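Local atomic coordinates of MdcA (Pseudomonas aeruginosa, PDB entry 5VIT), a protein that serves as the alpha subunit of malonate decarboxylase, probably a transferase that exchanges the acetyl group on the acyl carrier protein for malonyl. Residues A[174-179]-A[184-189]; A[167-172]-A[202-207]; A[41-46]-A[149-154]; A[20-25]-A[210-215]. One frame throughout, in Å; residues are numbered along the deposited sequence.

Contact 1. Residues A[174-179]-A[184-189]; sequences ALVEPT and GIVIVQ
Helix 172-180 turns back into strand 185-190 of the parallel sheet here, and the end of the helix leans on the start of the strand. Gly-184 N donates to Thr-179 O over 2.9 Å, with a bent N-H...O angle of 131°, closing the short turn between the two elements. The methyl of Thr-179, CG2, then lies against the backbone of Ile-185, 3.8 Å from its N. Gly-184 has no side chain to compete for that place, which suits glycine to so tight a turn. Together these elements form the return half of a beta-alpha-beta crossover, leaving strand 149-154 and coming back in its neighbour 185-190; the local axes stand 8.4 Å apart at 146°. Further along, Val-186 points at the helix. Its CG2 touches Thr-179 CB at 3.9 Å and Val-176 CG1 at 4.0 Å, the two valines meeting at about a right angle. Val-176 CG1 gets there because it stands anti to the backbone N (chi1 168°), and branched valines suit this buried seam between helix and strand. Thr-179 also pays for its own burial: OG1 bonds Leu-175 O at 2.8 Å, in the carbonyl plane, one turn back. Pro-178 has no N-H to give, the helix kinks there, and Thr-179 N makes a weak bond to Val-176 O.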
# COMPACT_ATOMS: atom_id res chain seq x y z
N ALA A 174 40.46 11.82 8.64
CA ALA A 174 40.23 10.59 9.39
C ALA A 174 41.36 9.56 9.21
O ALA A 174 41.59 8.72 10.08
CB ALA A 174 38.89 9.98 8.98
N LEU A 175 42.04 9.59 8.07
CA LEU A 175 43.06 8.60 7.76
C LEU A 175 44.41 9.05 8.29
O LEU A 175 45.22 8.24 8.76
CB LEU A 175 43.16 8.38 6.24
CG LEU A 175 41.94 7.75 5.57
CD1 LEU A 175 42.20 7.62 4.05
CD2 LEU A 175 41.59 6.39 6.19
N VAL A 176 44.64 10.35 8.23
CA VAL A 176 45.94 10.90 8.58
C VAL A 176 46.11 11.03 10.11
O VAL A 176 47.18 10.73 10.63
CB VAL A 176 46.17 12.26 7.87
CG1 VAL A 176 47.39 12.99 8.43
CG2 VAL A 176 46.33 12.04 6.37
N GLU A 177 45.07 11.45 10.82
CA GLU A 177 45.23 11.69 12.26
C GLU A 177 45.72 10.44 13.01
O GLU A 177 46.67 10.54 13.78
CB GLU A 177 43.94 12.24 12.89
CG GLU A 177 44.06 12.44 14.41
CD GLU A 177 43.05 13.42 15.00
OE1 GLU A 177 42.32 14.09 14.24
OE2 GLU A 177 43.00 13.55 16.23
N PRO A 178 45.10 9.26 12.78
CA PRO A 178 45.66 8.12 13.53
C PRO A 178 47.09 7.75 13.11
O PRO A 178 47.77 7.14 13.94
CB PRO A 178 44.70 6.96 13.22
CG PRO A 178 43.54 7.52 12.49
CD PRO A 178 43.74 8.99 12.26
N THR A 179 47.52 8.08 11.90
CA THR A 179 48.86 7.73 11.43
C THR A 179 49.89 8.73 11.92
O THR A 179 50.95 8.35 12.43
CB THR A 179 48.96 7.67 9.88
OG1 THR A 179 47.75 7.13 9.33
CG2 THR A 179 50.16 6.80 9.44
N GLY A 184 53.52 7.02 12.96
CA GLY A 184 53.42 6.42 11.64
C GLY A 184 53.94 7.40 10.60
O GLY A 184 54.32 8.51 10.94
N ILE A 185 53.96 6.99 9.33
CA ILE A 185 54.50 7.87 8.29
C ILE A 185 53.43 8.35 7.29
O ILE A 185 52.73 7.53 6.69
CB ILE A 185 55.67 7.16 7.55
CG1 ILE A 185 56.94 7.27 8.40
CG2 ILE A 185 55.88 7.76 6.14
CD1 ILE A 185 58.12 6.57 7.85
N VAL A 186 53.32 9.67 7.12
CA VAL A 186 52.29 10.27 6.25
C VAL A 186 52.85 10.90 4.97
O VAL A 186 53.53 11.93 5.00
CB VAL A 186 51.48 11.35 7.00
CG1 VAL A 186 50.53 12.05 6.03
CG2 VAL A 186 50.70 10.73 8.15
N ILE A 187 52.53 10.30 3.83
CA ILE A 187 52.97 10.80 2.53
C ILE A 187 51.78 11.33 1.75
O ILE A 187 50.81 10.60 1.52
CB ILE A 187 53.67 9.72 1.70
CG1 ILE A 187 54.79 9.06 2.50
CG2 ILE A 187 54.22 10.30 0.41
CD1 ILE A 187 55.32 7.80 1.85
N VAL A 188 51.87 12.58 1.32
CA VAL A 188 50.79 13.25 0.60
C VAL A 188 51.23 13.60 -0.83
O VAL A 188 52.24 14.28 -1.02
CB VAL A 188 50.35 14.53 1.36
CG1 VAL A 188 49.28 15.30 0.62
CG2 VAL A 188 49.88 14.16 2.77
N GLN A 189 50.50 13.13 -1.83
CA GLN A 189 50.74 13.63 -3.18
C GLN A 189 49.86 14.86 -3.38
O GLN A 189 48.67 14.86 -3.03
CB GLN A 189 50.45 12.58 -4.24
CG GLN A 189 49.00 12.08 -4.26
CD GLN A 189 48.62 11.44 -5.58
OE1 GLN A 189 48.75 10.23 -5.76
NE2 GLN A 189 48.13 12.26 -6.52

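Contact 2. Residues A[167-172]-A[202-207]; sequences PSTEDT and RVDIPA
Thr-169 and Asp-204 place a hydroxyl beside a carboxylate without bonding: Thr-169 OG1 is 3.8 Å from Asp-204 OD2, too long for a bond, and both groups have other partners. The site joins two loops. One carries a type II' beta turn from Thr-169 to Thr-172, closed by Thr-172 N to Thr-169 O at 3.1 Å and leading directly into helix 172-180; the other holds a classic beta bulge, in which Asp-204 and Ile-205 both face Val-163. At the turn's second position Glu-170 takes a positive phi of 49°, a conformation that glycine adopts more easily. The hydroxyl of Thr-169 bonds Gly-166 O and Thr-165 OG1, while Asp-204 OD1 receives Thr-165 N, so residues just ahead of the turn tie the two loops together. Asp-204 OD2 in turn makes a salt bridge with Arg-202 NH1 at 2.9 Å. That bond is nearly straight, at 176°, it lies in the guanidinium plane, and it uses the syn lone pair of the oxygen; Arg-338 NH1 is a second cationic partner. Two positive neighbours would probably keep this buried carboxylate ionised, and the short side chain of aspartate keeps it close to the bulge. Past the polar end the contact becomes apolar. Thr-172 has both a methyl and a hydroxyl, and uses them in different directions: OG1 is bonded to Glu-56 OE2, whereas CG2, anti to the backbone N, meets Ile-205 CD1 at 3.7 Å, the two side chains lying about perpendicular.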
# COMPACT_ATOMS: atom_id res chain seq x y z
N PRO A 167 37.37 20.68 -1.64
CA PRO A 167 36.14 19.90 -1.84
C PRO A 167 36.37 18.40 -1.76
O PRO A 167 35.41 17.67 -1.50
CB PRO A 167 35.70 20.30 -3.25
CG PRO A 167 36.21 21.70 -3.39
CD PRO A 167 37.57 21.66 -2.72
N SER A 168 37.61 17.97 -1.96
CA SER A 168 37.96 16.56 -1.93
C SER A 168 38.61 16.15 -0.61
O SER A 168 39.34 15.17 -0.57
CB SER A 168 38.90 16.21 -3.09
OG SER A 168 38.34 16.60 -4.34
N THR A 169 38.36 16.91 0.46
CA THR A 169 38.87 16.54 1.80
C THR A 169 38.52 15.09 2.17
O THR A 169 39.40 14.30 2.54
CB THR A 169 38.31 17.48 2.87
OG1 THR A 169 38.79 18.82 2.65
CG2 THR A 169 38.71 17.02 4.25
N GLU A 170 37.23 14.75 2.05
CA GLU A 170 36.77 13.37 2.15
C GLU A 170 37.31 12.61 3.39
O GLU A 170 37.06 13.03 4.52
CB GLU A 170 37.12 12.63 0.85
CG GLU A 170 36.27 13.16 -0.32
CD GLU A 170 36.60 12.57 -1.69
OE1 GLU A 170 36.73 11.33 -1.82
OE2 GLU A 170 36.72 13.36 -2.66
N ASP A 171 38.02 11.51 3.17
CA ASP A 171 38.43 10.65 4.27
C ASP A 171 39.74 11.09 4.92
O ASP A 171 40.10 10.59 6.00
CB ASP A 171 38.60 9.18 3.87
CG ASP A 171 37.62 8.70 2.79
OD1 ASP A 171 37.10 9.50 1.98
OD2 ASP A 171 37.26 7.51 2.86
N THR A 172 40.45 11.98 4.25
CA THR A 172 41.85 12.27 4.57
C THR A 172 42.11 12.61 6.05
O THR A 172 42.98 11.98 6.66
CB THR A 172 42.38 13.42 3.67
OG1 THR A 172 42.17 13.08 2.29
CG2 THR A 172 43.86 13.64 3.91
N ARG A 202 43.82 27.23 1.80
CA ARG A 202 43.37 26.94 3.16
C ARG A 202 44.24 25.80 3.68
O ARG A 202 44.81 25.03 2.90
CB ARG A 202 41.88 26.56 3.16
CG ARG A 202 41.32 25.96 4.43
CD ARG A 202 40.33 24.82 4.12
NE ARG A 202 39.27 25.26 3.23
CZ ARG A 202 38.41 24.47 2.59
NH1 ARG A 202 38.44 23.15 2.72
NH2 ARG A 202 37.50 25.02 1.79
N VAL A 203 44.38 25.69 5.00
CA VAL A 203 45.01 24.49 5.54
C VAL A 203 43.92 23.49 5.96
O VAL A 203 43.01 23.83 6.73
CB VAL A 203 45.93 24.82 6.74
CG1 VAL A 203 46.55 23.53 7.27
CG2 VAL A 203 47.02 25.81 6.31
N ASP A 204 43.99 22.28 5.42
CA ASP A 204 43.06 21.22 5.83
C ASP A 204 43.78 20.21 6.71
O ASP A 204 43.22 19.73 7.70
CB ASP A 204 42.45 20.50 4.61
CG ASP A 204 41.44 21.37 3.85
OD1 ASP A 204 41.69 21.66 2.66
OD2 ASP A 204 40.40 21.77 4.42
N ILE A 205 45.02 19.89 6.33
CA ILE A 205 45.90 19.03 7.12
C ILE A 205 47.16 19.83 7.46
O ILE A 205 47.92 20.19 6.56
CB ILE A 205 46.28 17.72 6.38
CG1 ILE A 205 45.08 16.77 6.29
CG2 ILE A 205 47.39 16.97 7.11
CD1 ILE A 205 44.17 17.06 5.16
N PRO A 206 47.37 20.14 8.76
CA PRO A 206 48.52 20.96 9.18
C PRO A 206 49.86 20.25 8.93
O PRO A 206 49.90 19.03 8.89
CB PRO A 206 48.26 21.17 10.67
CG PRO A 206 46.79 20.90 10.85
CD PRO A 206 46.50 19.80 9.89
N ALA A 207 50.92 21.04 8.75
CA ALA A 207 52.25 20.50 8.42
C ALA A 207 52.74 19.48 9.44
O ALA A 207 53.41 18.52 9.07
CB ALA A 207 53.25 21.66 8.31

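Contact 3. Residues A[41-46]-A[149-154]; sequences AALEAL and VALVAG
The CD2 methyl of Leu-43 meets the CD2 methyl of Leu-151 end to end, at 4.4 Å. This is a helix resting on one face of an open, Rossmann-like parallel sheet: helix 39-46 links edge strand 33-34 to strand 52-55, and in doing so spans the intervening strands, 149-154 among them. The contact is light, with 93 Å² buried between the segments, and consists of one methyl pair and one approach of a methyl to a carbonyl. The CA atoms of Leu-43 and Leu-151 are 9.9 Å apart, a spacing that the long side chains of leucine are suited to span. Leu-43 does not aim its CB at the strand. Its CG lies anti to the carbonyl carbon (chi1 -65°), and a chi2 of -178° extends CD1 past the contact and leaves CD2 as the branch that faces Leu-151. Leu-151 points toward the helix and also packs against Leu-66 and Leu-70 of helix 64-70, so that it sits where two helices meet over the sheet. Ile-187, from the adjacent strand, touches Leu-43, Leu-46 and Leu-151 and fills in beside the pair. One turn beyond Leu-43, Leu-46 has its CB directed at the strand, yet it is the backbone that approaches: Arg-21 NH1 bonds the carbonyl oxygen of this last helical residue, and Val-149 CG2 stands 4.3 Å from Leu-46 O.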
# COMPACT_ATOMS: atom_id res chain seq x y z
N ALA A 41 61.72 4.66 -4.93
CA ALA A 41 62.82 4.38 -4.01
C ALA A 41 62.43 4.81 -2.60
O ALA A 41 62.72 4.12 -1.63
CB ALA A 41 64.08 5.10 -4.46
N ALA A 42 61.78 5.97 -2.50
CA ALA A 42 61.33 6.48 -1.21
C ALA A 42 60.34 5.50 -0.57
O ALA A 42 60.41 5.24 0.62
CB ALA A 42 60.70 7.85 -1.38
N LEU A 43 59.42 4.95 -1.37
CA LEU A 43 58.40 4.07 -0.84
C LEU A 43 59.00 2.76 -0.30
O LEU A 43 58.49 2.20 0.67
CB LEU A 43 57.35 3.76 -1.90
CG LEU A 43 56.46 4.89 -2.42
CD1 LEU A 43 55.47 4.33 -3.42
CD2 LEU A 43 55.73 5.60 -1.30
N GLU A 44 60.07 2.28 -0.93
CA GLU A 44 60.76 1.07 -0.48
C GLU A 44 61.62 1.33 0.76
O GLU A 44 61.96 0.41 1.51
CB GLU A 44 61.62 0.49 -1.62
CG GLU A 44 60.81 0.01 -2.83
CD GLU A 44 61.68 -0.48 -3.99
OE1 GLU A 44 61.16 -1.19 -4.88
OE2 GLU A 44 62.89 -0.16 -4.00
N ALA A 45 61.98 2.59 0.98
CA ALA A 45 62.67 2.97 2.21
C ALA A 45 61.70 3.21 3.38
O ALA A 45 61.94 2.73 4.49
CB ALA A 45 63.50 4.21 1.99
N LEU A 46 60.61 3.93 3.12
CA LEU A 46 59.73 4.39 4.20
C LEU A 46 58.75 3.33 4.70
O LEU A 46 58.30 3.39 5.84
CB LEU A 46 58.96 5.62 3.74
CG LEU A 46 59.84 6.84 3.45
CD1 LEU A 46 58.97 7.96 2.91
CD2 LEU A 46 60.57 7.28 4.71
N VAL A 149 51.67 3.48 7.83
CA VAL A 149 51.86 4.46 6.76
C VAL A 149 50.51 4.95 6.20
O VAL A 149 49.57 4.18 6.07
CB VAL A 149 52.71 3.87 5.60
CG1 VAL A 149 53.00 4.92 4.53
CG2 VAL A 149 54.03 3.29 6.13
N ALA A 150 50.41 6.24 5.89
CA ALA A 150 49.27 6.72 5.11
C ALA A 150 49.72 7.33 3.78
O ALA A 150 50.62 8.18 3.74
CB ALA A 150 48.45 7.71 5.91
N LEU A 151 49.09 6.88 2.70
CA LEU A 151 49.34 7.40 1.36
C LEU A 151 48.10 8.16 0.88
O LEU A 151 47.11 7.54 0.48
CB LEU A 151 49.68 6.26 0.40
CG LEU A 151 50.80 5.36 0.91
CD1 LEU A 151 51.03 4.17 -0.01
CD2 LEU A 151 52.06 6.18 1.11
N VAL A 152 48.14 9.49 0.95
CA VAL A 152 46.92 10.26 0.70
C VAL A 152 47.20 11.39 -0.28
O VAL A 152 48.34 11.60 -0.69
CB VAL A 152 46.32 10.82 2.03
CG1 VAL A 152 46.05 9.69 3.02
CG2 VAL A 152 47.20 11.88 2.65
N ALA A 153 46.15 12.13 -0.65
CA ALA A 153 46.25 13.09 -1.73
C ALA A 153 45.66 14.44 -1.37
O ALA A 153 44.69 14.52 -0.61
CB ALA A 153 45.58 12.53 -2.98
N GLY A 154 46.23 15.50 -1.93
CA GLY A 154 45.71 16.85 -1.76
C GLY A 154 45.83 17.65 -3.05
O GLY A 154 46.49 17.21 -3.99

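Contact 4. Residues A[20-25]-A[210-215]; sequences RRLERV and VDFVVE
Phe-212 pushes its ring between Leu-22 and Val-25, so that one aromatic corner, CE1 and CZ, meets a methyl from each. Leu-22 CD2 is 3.7 Å from Phe-212 CE1, and Val-25 CG2 is 3.5 Å from Phe-212 CZ, both approaching the ring obliquely. The leucine does not direct its CB at the strand; CG lies beside the backbone N (chi1 -72°), and a chi2 of -176° sends CD1 away along the chain and turns CD2 to the ring. Val-25 has its CB pointing at the strand already. With chi1 at -63° its CG1 is anti to the carbonyl carbon, while CG2, the methyl that makes the contact, occupies the crowded position between N and C. Both methyls lie near the CE1-CZ bond, on opposite sides of the ring plane: Leu-22 CD2 also comes to 3.8 Å from Phe-212 CZ, and Val-25 CG2 to 3.9 Å from Phe-212 CE1. On the strand, Phe-212 sets CG anti to its carbonyl carbon, which throws the long flat ring out from the sheet to meet the end of helix 13-23 and the loop that follows; the length of phenylalanine suits this reach. Leu-46, Ala-29 and Leu-34 also pack against this ring and help bury it. Next to it, the carboxylate of Asp-211 is held at both oxygens: OD1 makes a salt bridge with Lys-18 NZ, and OD2 accepts from Val-186 N. Helix 13-23 and its following loop thus pack by apolar side chains near the 33-34 edge of the Rossmann-like parallel sheet.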
# COMPACT_ATOMS: atom_id res chain seq x y z
N ARG A 20 64.49 6.05 12.15
CA ARG A 20 65.37 5.26 11.28
C ARG A 20 64.86 5.23 9.83
O ARG A 20 65.65 5.24 8.89
CB ARG A 20 65.52 3.83 11.83
CG ARG A 20 65.34 2.71 10.80
CD ARG A 20 65.35 1.33 11.46
NE ARG A 20 64.86 0.27 10.56
CZ ARG A 20 64.44 -0.93 10.97
NH1 ARG A 20 64.44 -1.24 12.26
NH2 ARG A 20 64.01 -1.83 10.09
N ARG A 21 63.54 5.19 9.65
CA ARG A 21 62.96 5.21 8.31
C ARG A 21 63.24 6.56 7.64
O ARG A 21 63.62 6.62 6.47
CB ARG A 21 61.46 4.93 8.35
CG ARG A 21 61.09 3.52 8.80
CD ARG A 21 59.57 3.31 8.71
NE ARG A 21 59.12 2.03 9.25
CZ ARG A 21 57.99 1.43 8.89
NH1 ARG A 21 57.22 1.98 7.97
NH2 ARG A 21 57.64 0.27 9.44
N LEU A 22 63.06 7.63 8.40
CA LEU A 22 63.23 9.00 7.91
C LEU A 22 64.66 9.26 7.41
O LEU A 22 64.87 9.99 6.44
CB LEU A 22 62.87 10.01 8.99
CG LEU A 22 61.39 10.19 9.36
CD1 LEU A 22 61.21 11.30 10.39
CD2 LEU A 22 60.57 10.47 8.13
N GLU A 23 65.64 8.67 8.08
CA GLU A 23 67.03 8.90 7.70
C GLU A 23 67.42 8.10 6.46
O GLU A 23 68.35 8.47 5.76
CB GLU A 23 67.97 8.59 8.87
CG GLU A 23 69.08 9.63 9.04
CD GLU A 23 68.56 10.96 9.57
OE1 GLU A 23 67.48 10.98 10.20
OE2 GLU A 23 69.23 11.99 9.34
N ARG A 24 66.68 7.04 6.17
CA ARG A 24 66.95 6.27 4.95
C ARG A 24 66.48 7.01 3.69
O ARG A 24 66.71 6.55 2.57
CB ARG A 24 66.29 4.89 5.02
CG ARG A 24 66.87 4.00 6.12
CD ARG A 24 68.30 3.53 5.79
NE ARG A 24 68.37 2.57 4.68
CZ ARG A 24 69.50 2.11 4.15
NH1 ARG A 24 70.67 2.52 4.63
NH2 ARG A 24 69.47 1.24 3.15
N VAL A 25 65.84 8.17 3.86
CA VAL A 25 65.48 9.00 2.71
C VAL A 25 66.00 10.42 2.84
O VAL A 25 65.71 11.25 1.98
CB VAL A 25 63.95 9.08 2.48
CG1 VAL A 25 63.36 7.72 2.15
CG2 VAL A 25 63.27 9.71 3.68
N VAL A 210 52.08 15.87 8.71
CA VAL A 210 52.58 15.39 7.42
C VAL A 210 54.10 15.18 7.45
O VAL A 210 54.82 15.99 8.01
CB VAL A 210 52.20 16.38 6.28
CG1 VAL A 210 52.95 16.06 4.99
CG2 VAL A 210 50.70 16.37 6.06
N ASP A 211 54.57 14.08 6.88
CA ASP A 211 56.00 13.82 6.86
C ASP A 211 56.62 14.16 5.50
O ASP A 211 57.70 14.77 5.43
CB ASP A 211 56.27 12.36 7.22
CG ASP A 211 55.81 12.01 8.63
OD1 ASP A 211 56.31 12.65 9.60
OD2 ASP A 211 54.94 11.12 8.77
N PHE A 212 55.95 13.79 4.42
CA PHE A 212 56.46 14.13 3.09
C PHE A 212 55.35 14.57 2.15
O PHE A 212 54.22 14.09 2.25
CB PHE A 212 57.21 12.94 2.49
CG PHE A 212 58.45 12.58 3.23
CD1 PHE A 212 58.54 11.35 3.89
CD2 PHE A 212 59.52 13.46 3.29
CE1 PHE A 212 59.70 11.01 4.59
CE2 PHE A 212 60.67 13.12 3.99
CZ PHE A 212 60.76 11.90 4.64
N VAL A 213 55.68 15.50 1.25
CA VAL A 213 54.82 15.83 0.12
C VAL A 213 55.54 15.54 -1.20
O VAL A 213 56.78 15.57 -1.27
CB VAL A 213 54.39 17.31 0.14
CG1 VAL A 213 53.48 17.57 1.31
CG2 VAL A 213 55.60 18.22 0.18
N VAL A 214 54.76 15.21 -2.23
CA VAL A 214 55.28 14.94 -3.57
C VAL A 214 54.38 15.62 -4.58
O VAL A 214 53.16 15.45 -4.54
CB VAL A 214 55.31 13.43 -3.89
CG1 VAL A 214 56.11 13.18 -5.16
CG2 VAL A 214 55.89 12.65 -2.74
N GLU A 215 54.97 16.37 -5.50
CA GLU A 215 54.19 16.86 -6.63
C GLU A 215 53.86 15.67 -7.53
O GLU A 215 54.75 14.93 -7.96
CB GLU A 215 54.95 17.94 -7.41
CG GLU A 215 54.05 18.77 -8.33
CD GLU A 215 54.77 19.96 -8.97
OE1 GLU A 215 54.75 21.07 -8.38
OE2 GLU A 215 55.35 19.78 -10.06

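How the contacts relate
Three contacts converge on one parallel sheet, in which strand 185-190 lies between 149-154 and 212-215. Contacts 1 and 3 have centres about 9 Å apart and share backbone bonding such as Ala-150 N to Ile-185 O at 2.8 Å; contacts 1 and 4, about 12 Å apart between centres, are joined through Val-188 N and Phe-212 O at 2.9 Å. Contacts 3 and 4 are nearest, at about 8 Å between centres, with Leu-46 CD1 packed 3.6 Å from Phe-212 CE1. Contact 2 leads into helix 172-180 and lies about 11 Å between centres from contact 1, with Val-176 CG1 4.2 Å from Ile-205 CG2; contact 4 is about 19 Å from it between centres.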